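Local coordinates for protein coatomer subunit delta (Saccharomyces cerevisiae, PDB 5FJZ) that is the delta subunit of the COPI vesicle coat, whose mu-homology domain, described here, binds a tryptophan-based motif of the tether protein Dsl1, at residues 12-18 against 41-47; 138-144 against 203-209. All coordinates share one frame; numbering follows the deposited sequence. Where two conformers were deposited one is given.

Contact 1: residues 12-18 against 41-47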
ATOM      1  N   ASN A  12      30.737   4.120  -1.767  1.00 24.88           N
ATOM      2  CA  ASN A  12      30.948   5.203  -0.847  1.00 26.28           C
ATOM      3  C   ASN A  12      32.379   5.106  -0.401  1.00 28.54           C
ATOM      4  O   ASN A  12      32.780   4.071   0.115  1.00 28.17           O
ATOM      5  CB  ASN A  12      29.999   5.046   0.351  1.00 27.16           C
ATOM      6  CG  ASN A  12      30.081   6.181   1.383  1.00 24.64           C
ATOM      7  OD1 ASN A  12      29.427   6.142   2.430  1.00 25.28           O
ATOM      8  ND2 ASN A  12      30.863   7.208   1.093  1.00 19.81           N
ATOM      9  N   ASN A  13      33.147   6.194  -0.530  1.00 26.51           N
ATOM     10  CA  ASN A  13      34.567   6.155  -0.106  1.00 29.61           C
ATOM     11  C   ASN A  13      34.821   6.813   1.260  1.00 30.43           C
ATOM     12  O   ASN A  13      35.975   6.952   1.741  1.00 26.26           O
ATOM     13  CB  ASN A  13      35.412   6.726  -1.244  1.00 35.35           C
ATOM     14  CG  ASN A  13      35.351   5.870  -2.517  1.00 38.39           C
ATOM     15  OD1 ASN A  13      35.487   4.632  -2.486  1.00 38.58           O
ATOM     16  ND2 ASN A  13      35.101   6.515  -3.638  1.00 35.81           N
ATOM     17  N   GLY A  14      33.721   7.209   1.899  1.00 29.63           N
ATOM     18  CA  GLY A  14      33.718   7.850   3.194  1.00 29.01           C
ATOM     19  C   GLY A  14      32.406   8.544   3.491  1.00 26.89           C
ATOM     20  O   GLY A  14      31.589   8.111   4.347  1.00 25.44           O
ATOM     21  N   ILE A  15      32.192   9.638   2.799  1.00 22.76           N
ATOM     22  CA  ILE A  15      30.921  10.358   2.768  1.00 22.47           C
ATOM     23  C   ILE A  15      30.372  10.331   1.360  1.00 22.30           C
ATOM     24  O   ILE A  15      31.052  10.731   0.412  1.00 22.64           O
ATOM     25  CB  ILE A  15      31.048  11.833   3.212  1.00 20.95           C
ATOM     26  CG1 ILE A  15      31.439  11.869   4.703  1.00 22.90           C
ATOM     27  CG2 ILE A  15      29.736  12.575   3.031  1.00 19.92           C
ATOM     28  CD1 ILE A  15      31.686  13.228   5.269  1.00 19.32           C
ATOM     29  N   LEU A  16      29.094   9.939   1.230  1.00 20.55           N
ATOM     30  CA  LEU A  16      28.400  10.045  -0.037  1.00 19.52           C
ATOM     31  C   LEU A  16      27.087  10.693   0.165  1.00 17.63           C
ATOM     32  O   LEU A  16      26.259  10.196   0.968  1.00 20.45           O
ATOM     33  CB  LEU A  16      28.226   8.655  -0.700  1.00 21.45           C
ATOM     34  CG  LEU A  16      27.467   8.639  -2.026  1.00 24.47           C
ATOM     35  CD1 LEU A  16      28.273   9.326  -3.147  1.00 23.65           C
ATOM     36  CD2 LEU A  16      27.239   7.208  -2.441  1.00 27.10           C
ATOM     37  N   ILE A  17      26.852  11.799  -0.574  1.00 18.02           N
ATOM     38  CA  ILE A  17      25.612  12.533  -0.486  1.00 16.63           C
ATOM     39  C   ILE A  17      24.806  12.306  -1.758  1.00 17.48           C
ATOM     40  O   ILE A  17      25.345  12.423  -2.862  1.00 20.68           O
ATOM     41  CB  ILE A  17      25.890  14.058  -0.280  1.00 17.73           C
ATOM     42  CG1 ILE A  17      26.555  14.314   1.086  1.00 23.64           C
ATOM     43  CG2 ILE A  17      24.608  14.833  -0.446  1.00 16.74           C
ATOM     44  CD1 ILE A  17      27.259  15.644   1.132  1.00 23.81           C
ATOM     45  N   SER A  18      23.524  11.925  -1.612  1.00 17.75           N
ATOM     46  CA  SER A  18      22.658  11.657  -2.739  0.50 20.30           C
ATOM     47  C   SER A  18      21.529  12.662  -2.725  1.00 20.50           C
ATOM     48  O   SER A  18      20.819  12.800  -1.732  1.00 22.26           O
ATOM     49  CB  SER A  18      22.118  10.235  -2.676  0.50 23.72           C
ATOM     50  OG  SER A  18      21.288  10.002  -3.786  0.50 31.58           O
ATOM     51  N   VAL A  41      14.688  14.423  -1.848  1.00 16.06           N
ATOM     52  CA  VAL A  41      15.321  14.065  -0.594  1.00 16.27           C
ATOM     53  C   VAL A  41      16.788  14.211  -0.729  1.00 14.14           C
ATOM     54  O   VAL A  41      17.393  13.884  -1.793  1.00 15.35           O
ATOM     55  CB  VAL A  41      14.877  12.602  -0.149  1.00 16.50           C
ATOM     56  CG1 VAL A  41      15.447  11.526  -1.055  1.00 20.15           C
ATOM     57  CG2 VAL A  41      15.438  12.256   1.225  1.00 19.13           C
ATOM     58  N   LEU A  42      17.449  14.602   0.370  1.00 14.80           N
ATOM     59  CA  LEU A  42      18.859  14.610   0.502  1.00 18.80           C
ATOM     60  C   LEU A  42      19.253  13.490   1.475  1.00 16.70           C
ATOM     61  O   LEU A  42      18.838  13.497   2.611  1.00 17.42           O
ATOM     62  CB  LEU A  42      19.240  15.975   1.047  1.00 20.65           C
ATOM     63  CG  LEU A  42      20.731  16.078   0.866  1.00 23.47           C
ATOM     64  CD1 LEU A  42      21.247  17.441   0.569  1.00 26.75           C
ATOM     65  CD2 LEU A  42      21.379  15.594   2.109  1.00 27.07           C
ATOM     66  N   GLU A  43      19.998  12.504   0.987  1.00 16.85           N
ATOM     67  CA  GLU A  43      20.419  11.351   1.751  1.00 17.72           C
ATOM     68  C   GLU A  43      21.919  11.418   1.984  1.00 18.89           C
ATOM     69  O   GLU A  43      22.712  11.793   1.090  1.00 16.64           O
ATOM     70  CB  GLU A  43      20.115  10.070   1.007  1.00 19.06           C
ATOM     71  CG  GLU A  43      18.639   9.762   0.935  1.00 20.71           C
ATOM     72  CD  GLU A  43      18.328   8.482   0.178  1.00 24.66           C
ATOM     73  OE1 GLU A  43      19.243   7.840  -0.373  1.00 32.94           O
ATOM     74  OE2 GLU A  43      17.151   8.124   0.126  1.00 26.29           O
ATOM     75  N   LEU A  44      22.314  11.049   3.183  1.00 18.37           N
ATOM     76  CA  LEU A  44      23.700  10.976   3.596  1.00 15.57           C
ATOM     77  C   LEU A  44      24.086   9.542   3.933  1.00 19.73           C
ATOM     78  O   LEU A  44      23.358   8.896   4.675  1.00 18.24           O
ATOM     79  CB  LEU A  44      23.846  11.912   4.851  1.00 19.67           C
ATOM     80  CG  LEU A  44      25.199  11.947   5.536  1.00 23.81           C
ATOM     81  CD1 LEU A  44      26.230  12.439   4.557  1.00 26.49           C
ATOM     82  CD2 LEU A  44      25.114  12.851   6.775  1.00 28.80           C
ATOM     83  N   ARG A  45      25.187   9.060   3.367  1.00 15.40           N
ATOM     84  CA  ARG A  45      25.791   7.788   3.699  1.00 19.10           C
ATOM     85  C   ARG A  45      27.196   8.091   4.228  1.00 20.81           C
ATOM     86  O   ARG A  45      28.022   8.777   3.576  1.00 24.92           O
ATOM     87  CB  ARG A  45      25.853   6.871   2.540  1.00 18.63           C
ATOM     88  CG  ARG A  45      24.559   6.198   2.095  1.00 20.21           C
ATOM     89  CD  ARG A  45      24.710   5.504   0.749  1.00 20.82           C
ATOM     90  NE  ARG A  45      25.798   4.523   0.716  1.00 21.85           N
ATOM     91  CZ  ARG A  45      26.246   3.884  -0.384  1.00 21.07           C
ATOM     92  NH1 ARG A  45      25.697   4.129  -1.542  1.00 22.71           N
ATOM     93  NH2 ARG A  45      27.235   3.008  -0.322  1.00 22.42           N
ATOM     94  N   ILE A  46      27.489   7.541   5.381  1.00 20.59           N
ATOM     95  CA  ILE A  46      28.803   7.608   5.963  1.00 20.33           C
ATOM     96  C   ILE A  46      29.337   6.234   6.343  1.00 23.96           C
ATOM     97  O   ILE A  46      28.656   5.450   6.991  1.00 19.89           O
ATOM     98  CB  ILE A  46      28.827   8.516   7.181  1.00 26.95           C
ATOM     99  CG1 ILE A  46      28.353   9.911   6.765  1.00 26.49           C
ATOM    100  CG2 ILE A  46      30.251   8.625   7.716  1.00 25.00           C
ATOM    101  CD1 ILE A  46      28.248  10.881   7.896  1.00 30.51           C
ATOM    102  N   ASN A  47      30.546   5.907   5.892  1.00 18.72           N
ATOM    103  CA  ASN A  47      31.059   4.584   6.172  1.00 24.74           C
ATOM    104  C   ASN A  47      32.424   4.602   6.829  1.00 26.83           C
ATOM    105  O   ASN A  47      33.013   3.554   7.003  1.00 29.68           O
ATOM    106  CB  ASN A  47      31.014   3.707   4.930  1.00 23.71           C
ATOM    107  CG  ASN A  47      32.034   4.085   3.893  1.00 27.25           C
ATOM    108  OD1 ASN A  47      32.889   4.989   4.069  1.00 31.92           O
ATOM    109  ND2 ASN A  47      32.029   3.308   2.859  1.00 29.40           N
TER
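Arg-45 and Leu-16, an antiparallel hydrogen-bonded pair, send their side chains out alongside each other from one face of the sheet. The arginine chain bends at chi3 (56°), and Leu-16 CD2 lies over one face of the guanidinium, 3.6 Å from Arg-45 NH1. Asn-12 CB comes up to Arg-45 NH2 at 3.5 Å, while NE forms a salt bridge with Asp-101 and NH1 bonds to the carbonyl of Pro-10. On the other face Leu-44 CD1 fits between two isoleucines, 3.8 Å from Ile-15 CG2 and 4.0 Å from Ile-17 CG1, and Ile-46 runs beside Ile-15. Beyond the strand ends, the amides of Asn-47 and Asn-12 stack from opposite directions, their planes nearly parallel. With CG placed between its backbone N and carbonyl carbon (chi1 72°), Asn-47 turns ND2 onto Asn-12 O, 2.9 Å away and well above that carbonyl's plane, a bent bond of 136°. Losing this amide to an alanine is likely to leave Asn-12 O without this donor and the Asn-12 amide without its stacking partner. Asn-47 N also bonds to Gly-14 O, and straight backbone pairs continue to Ser-18 and Glu-43. This is the open end of a long antiparallel beta hairpin, strands 15-27 and 33-46, in the mu-homology domain.

Contact 2: residues 138-144 against 203-209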
ATOM      1  N   PHE A 138      -4.756   1.862 -34.260  1.00 25.42           N
ATOM      2  CA  PHE A 138      -4.476   3.266 -34.347  1.00 22.78           C
ATOM      3  C   PHE A 138      -3.032   3.634 -34.636  1.00 20.48           C
ATOM      4  O   PHE A 138      -2.111   2.984 -34.208  1.00 21.21           O
ATOM      5  CB  PHE A 138      -4.956   3.955 -33.065  1.00 22.77           C
ATOM      6  CG  PHE A 138      -6.442   3.798 -32.780  1.00 24.73           C
ATOM      7  CD1 PHE A 138      -6.912   2.673 -32.155  1.00 24.04           C
ATOM      8  CD2 PHE A 138      -7.364   4.777 -33.193  1.00 24.64           C
ATOM      9  CE1 PHE A 138      -8.261   2.478 -31.922  1.00 26.33           C
ATOM     10  CE2 PHE A 138      -8.723   4.619 -32.932  1.00 26.14           C
ATOM     11  CZ  PHE A 138      -9.168   3.450 -32.314  1.00 29.71           C
ATOM     12  N   ASP A 139      -2.872   4.723 -35.403  1.00 20.98           N
ATOM     13  CA  ASP A 139      -1.619   5.318 -35.715  1.00 19.09           C
ATOM     14  C   ASP A 139      -1.434   6.443 -34.673  1.00 20.98           C
ATOM     15  O   ASP A 139      -2.224   7.389 -34.570  1.00 21.16           O
ATOM     16  CB  ASP A 139      -1.534   5.888 -37.160  1.00 21.56           C
ATOM     17  CG  ASP A 139      -1.643   4.833 -38.248  1.00 26.99           C
ATOM     18  OD1 ASP A 139      -1.321   3.645 -38.090  1.00 31.27           O
ATOM     19  OD2 ASP A 139      -2.058   5.190 -39.351  1.00 30.06           O
ATOM     20  N   VAL A 140      -0.459   6.245 -33.800  1.00 17.97           N
ATOM     21  CA  VAL A 140      -0.178   7.113 -32.717  1.00 17.76           C
ATOM     22  C   VAL A 140       1.059   7.884 -32.939  1.00 18.38           C
ATOM     23  O   VAL A 140       2.078   7.322 -33.369  1.00 18.04           O
ATOM     24  CB  VAL A 140       0.025   6.295 -31.409  1.00 19.02           C
ATOM     25  CG1 VAL A 140       0.297   7.201 -30.234  1.00 22.30           C
ATOM     26  CG2 VAL A 140      -1.210   5.428 -31.128  1.00 21.00           C
ATOM     27  N   ILE A 141       1.039   9.156 -32.547  1.00 16.68           N
ATOM     28  CA  ILE A 141       2.222   9.954 -32.497  1.00 18.06           C
ATOM     29  C   ILE A 141       2.320  10.595 -31.101  1.00 16.95           C
ATOM     30  O   ILE A 141       1.403  11.276 -30.636  1.00 18.50           O
ATOM     31  CB  ILE A 141       2.200  11.103 -33.589  1.00 19.43           C
ATOM     32  CG1 ILE A 141       2.134  10.505 -34.988  1.00 23.00           C
ATOM     33  CG2 ILE A 141       3.402  12.040 -33.406  1.00 20.03           C
ATOM     34  CD1 ILE A 141       2.119  11.521 -36.148  1.00 25.54           C
ATOM     35  N   ILE A 142       3.421  10.324 -30.460  1.00 17.12           N
ATOM     36  CA  ILE A 142       3.756  10.961 -29.214  1.00 19.73           C
ATOM     37  C   ILE A 142       4.847  11.957 -29.507  1.00 19.30           C
ATOM     38  O   ILE A 142       6.001  11.608 -29.859  1.00 19.88           O
ATOM     39  CB  ILE A 142       4.280   9.935 -28.133  1.00 17.93           C
ATOM     40  CG1 ILE A 142       3.257   8.853 -27.907  1.00 16.34           C
ATOM     41  CG2 ILE A 142       4.508  10.726 -26.819  1.00 20.82           C
ATOM     42  CD1 ILE A 142       3.730   7.665 -27.032  1.00 17.87           C
ATOM     43  N   GLU A 143       4.548  13.201 -29.197  1.00 16.11           N
ATOM     44  CA  GLU A 143       5.530  14.255 -29.311  1.00 21.66           C
ATOM     45  C   GLU A 143       6.002  14.719 -27.993  1.00 17.51           C
ATOM     46  O   GLU A 143       5.261  14.887 -27.093  1.00 23.84           O
ATOM     47  CB  GLU A 143       4.913  15.465 -30.026  1.00 29.18           C
ATOM     48  CG  GLU A 143       4.849  15.163 -31.509  1.00 40.96           C
ATOM     49  CD  GLU A 143       4.150  16.220 -32.295  1.00 49.45           C
ATOM     50  OE1 GLU A 143       3.281  16.932 -31.710  1.00 53.35           O
ATOM     51  OE2 GLU A 143       4.503  16.323 -33.500  1.00 59.61           O
ATOM     52  N   TYR A 144       7.287  14.847 -27.899  1.00 18.06           N
ATOM     53  CA  TYR A 144       7.963  15.213 -26.672  1.00 18.88           C
ATOM     54  C   TYR A 144       8.947  16.356 -26.900  1.00 21.65           C
ATOM     55  O   TYR A 144       9.529  16.514 -27.996  1.00 21.84           O
ATOM     56  CB  TYR A 144       8.666  13.999 -26.108  1.00 18.15           C
ATOM     57  CG  TYR A 144       9.589  13.239 -27.057  1.00 15.88           C
ATOM     58  CD1 TYR A 144      10.904  13.639 -27.267  1.00 16.05           C
ATOM     59  CD2 TYR A 144       9.157  12.085 -27.668  1.00 18.52           C
ATOM     60  CE1 TYR A 144      11.733  12.966 -28.172  1.00 17.59           C
ATOM     61  CE2 TYR A 144       9.988  11.370 -28.514  1.00 19.70           C
ATOM     62  CZ  TYR A 144      11.256  11.827 -28.793  1.00 18.80           C
ATOM     63  OH  TYR A 144      12.084  11.107 -29.672  1.00 18.69           O
ATOM     64  N   GLY A 203      11.140  16.009 -30.298  1.00 20.28           N
ATOM     65  CA  GLY A 203      11.107  14.832 -31.154  1.00 18.34           C
ATOM     66  C   GLY A 203       9.794  14.150 -31.070  1.00 15.38           C
ATOM     67  O   GLY A 203       8.847  14.632 -30.434  1.00 14.93           O
ATOM     68  N   ALA A 204       9.732  12.956 -31.651  1.00 17.10           N
ATOM     69  CA  ALA A 204       8.469  12.240 -31.754  1.00 17.04           C
ATOM     70  C   ALA A 204       8.692  10.776 -31.836  1.00 15.34           C
ATOM     71  O   ALA A 204       9.724  10.285 -32.434  1.00 15.03           O
ATOM     72  CB  ALA A 204       7.722  12.699 -33.006  1.00 17.03           C
ATOM     73  N   LEU A 205       7.724  10.059 -31.326  1.00 15.92           N
ATOM     74  CA  LEU A 205       7.645   8.591 -31.541  1.00 17.32           C
ATOM     75  C   LEU A 205       6.327   8.268 -32.202  1.00 13.50           C
ATOM     76  O   LEU A 205       5.248   8.568 -31.659  1.00 15.49           O
ATOM     77  CB  LEU A 205       7.742   7.874 -30.169  1.00 16.45           C
ATOM     78  CG  LEU A 205       7.499   6.374 -30.151  1.00 15.37           C
ATOM     79  CD1 LEU A 205       8.539   5.631 -30.958  1.00 16.26           C
ATOM     80  CD2 LEU A 205       7.525   5.770 -28.719  1.00 17.23           C
ATOM     81  N   ALA A 206       6.384   7.435 -33.243  1.00 15.26           N
ATOM     82  CA  ALA A 206       5.231   7.100 -33.979  1.00 13.31           C
ATOM     83  C   ALA A 206       5.120   5.617 -34.220  1.00 14.04           C
ATOM     84  O   ALA A 206       6.109   4.960 -34.567  1.00 16.83           O
ATOM     85  CB  ALA A 206       5.254   7.901 -35.345  1.00 14.22           C
ATOM     86  N   PHE A 207       3.933   5.081 -34.034  1.00 16.91           N
ATOM     87  CA  PHE A 207       3.692   3.645 -34.186  1.00 17.73           C
ATOM     88  C   PHE A 207       2.267   3.372 -34.423  1.00 17.74           C
ATOM     89  O   PHE A 207       1.403   4.233 -34.182  1.00 23.17           O
ATOM     90  CB  PHE A 207       4.246   2.876 -32.950  1.00 21.69           C
ATOM     91  CG  PHE A 207       3.681   3.373 -31.686  1.00 19.99           C
ATOM     92  CD1 PHE A 207       4.143   4.565 -31.107  1.00 19.34           C
ATOM     93  CD2 PHE A 207       2.617   2.789 -31.150  1.00 18.21           C
ATOM     94  CE1 PHE A 207       3.558   5.060 -29.932  1.00 18.31           C
ATOM     95  CE2 PHE A 207       2.015   3.288 -30.009  1.00 20.28           C
ATOM     96  CZ  PHE A 207       2.509   4.422 -29.380  1.00 19.42           C
ATOM     97  N   THR A 208       1.980   2.135 -34.855  1.00 17.58           N
ATOM     98  CA  THR A 208       0.682   1.646 -34.985  1.00 18.74           C
ATOM     99  C   THR A 208       0.460   0.469 -34.034  1.00 17.77           C
ATOM    100  O   THR A 208       1.282  -0.397 -33.965  1.00 19.33           O
ATOM    101  CB  THR A 208       0.465   1.158 -36.444  1.00 23.59           C
ATOM    102  OG1 THR A 208       0.711   2.258 -37.350  1.00 26.88           O
ATOM    103  CG2 THR A 208      -0.969   0.734 -36.627  1.00 23.46           C
ATOM    104  N   ILE A 209      -0.624   0.516 -33.334  1.00 18.31           N
ATOM    105  CA  ILE A 209      -0.941  -0.455 -32.302  1.00 22.01           C
ATOM    106  C   ILE A 209      -2.407  -0.753 -32.353  1.00 21.60           C
ATOM    107  O   ILE A 209      -3.236   0.127 -32.575  1.00 20.42           O
ATOM    108  CB  ILE A 209      -0.493   0.062 -30.889  1.00 20.53           C
ATOM    109  CG1 ILE A 209      -0.597  -1.054 -29.839  1.00 19.53           C
ATOM    110  CG2 ILE A 209      -1.304   1.272 -30.456  1.00 21.73           C
ATOM    111  CD1 ILE A 209       0.152  -0.692 -28.518  1.00 21.06           C
TER
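Val-140 lies over the ring of Phe-207 at the middle of an antiparallel strand pair, the two central strands of a four-stranded sheet in the mu-homology domain. Its CB stands 4.0 Å from the Phe-207 ring centroid, a CH-pi contact displaced toward the rim, and its CG1 meets CZ of that ring. Phe-207 reaches this place because its CG sits between the backbone N and the carbonyl carbon (chi1 56°), which swings the ring back across the neighbouring strand. Ile-142 CD1 closes on the ring's edge, in its plane, 3.9 Å from Phe-207 CE1. Tyr-144 uses the same kind of first torsion (chi1 52°) to lay its ring flat over the backbone of Gly-203. Gly-203 CA makes a CH-pi contact with that ring, 4.0 Å from the centroid, and lies 3.6 Å from Tyr-144 CE1. Eight backbone hydrogen bonds hold the register, from Phe-138 with Ile-209 to Tyr-144 with Gly-203.

Further out, this aromatic and aliphatic face packs on strands 155-159 and 190-194 of the other sheet: Phe-157 touches Ile-142, Tyr-144 and Leu-205, and Ile-192 touches Leu-205 and Phe-207. Strand 123-131 flanks 138-144, and on the side of 203-209 turned from 138-144 the side-chain oxygens of Ser-174 and Thr-175 bond to the backbone N of Ala-206 and Ala-204. The opposite face carries the smaller Ala-204 and Ala-206, with Ile-141 CG1 resting 4.1 Å from Ala-206 CB. On that face Asp-139 and Thr-208 run side by side; Asn-170 ND2 bonds to the threonine hydroxyl, and Thr-208 OG1 gives its proton to the anti side of Asp-139 OD1, at 2.6 Å and 33° out of the carboxylate plane.

Contact 1 closes before contact 2 opens along the chain, and the two lie on opposite sides of its centre, their own centres 41 Å apart and their nearest atoms about 25 Å apart. Each joins antiparallel strands, but in different sheets: contact 1 in the large mixed sheet, contact 2 in the four-stranded one. The large sheet spans the elongated domain, since strands 155-159 and 190-194, which pack against contact 2, belong to it as well. Contact 1 and segment 138-144 fall in the region that interacts with Dsl1, yet of the two contacts it is contact 1 that touches the bound peptide, through Glu-43, also salt-bridged to Lys-20.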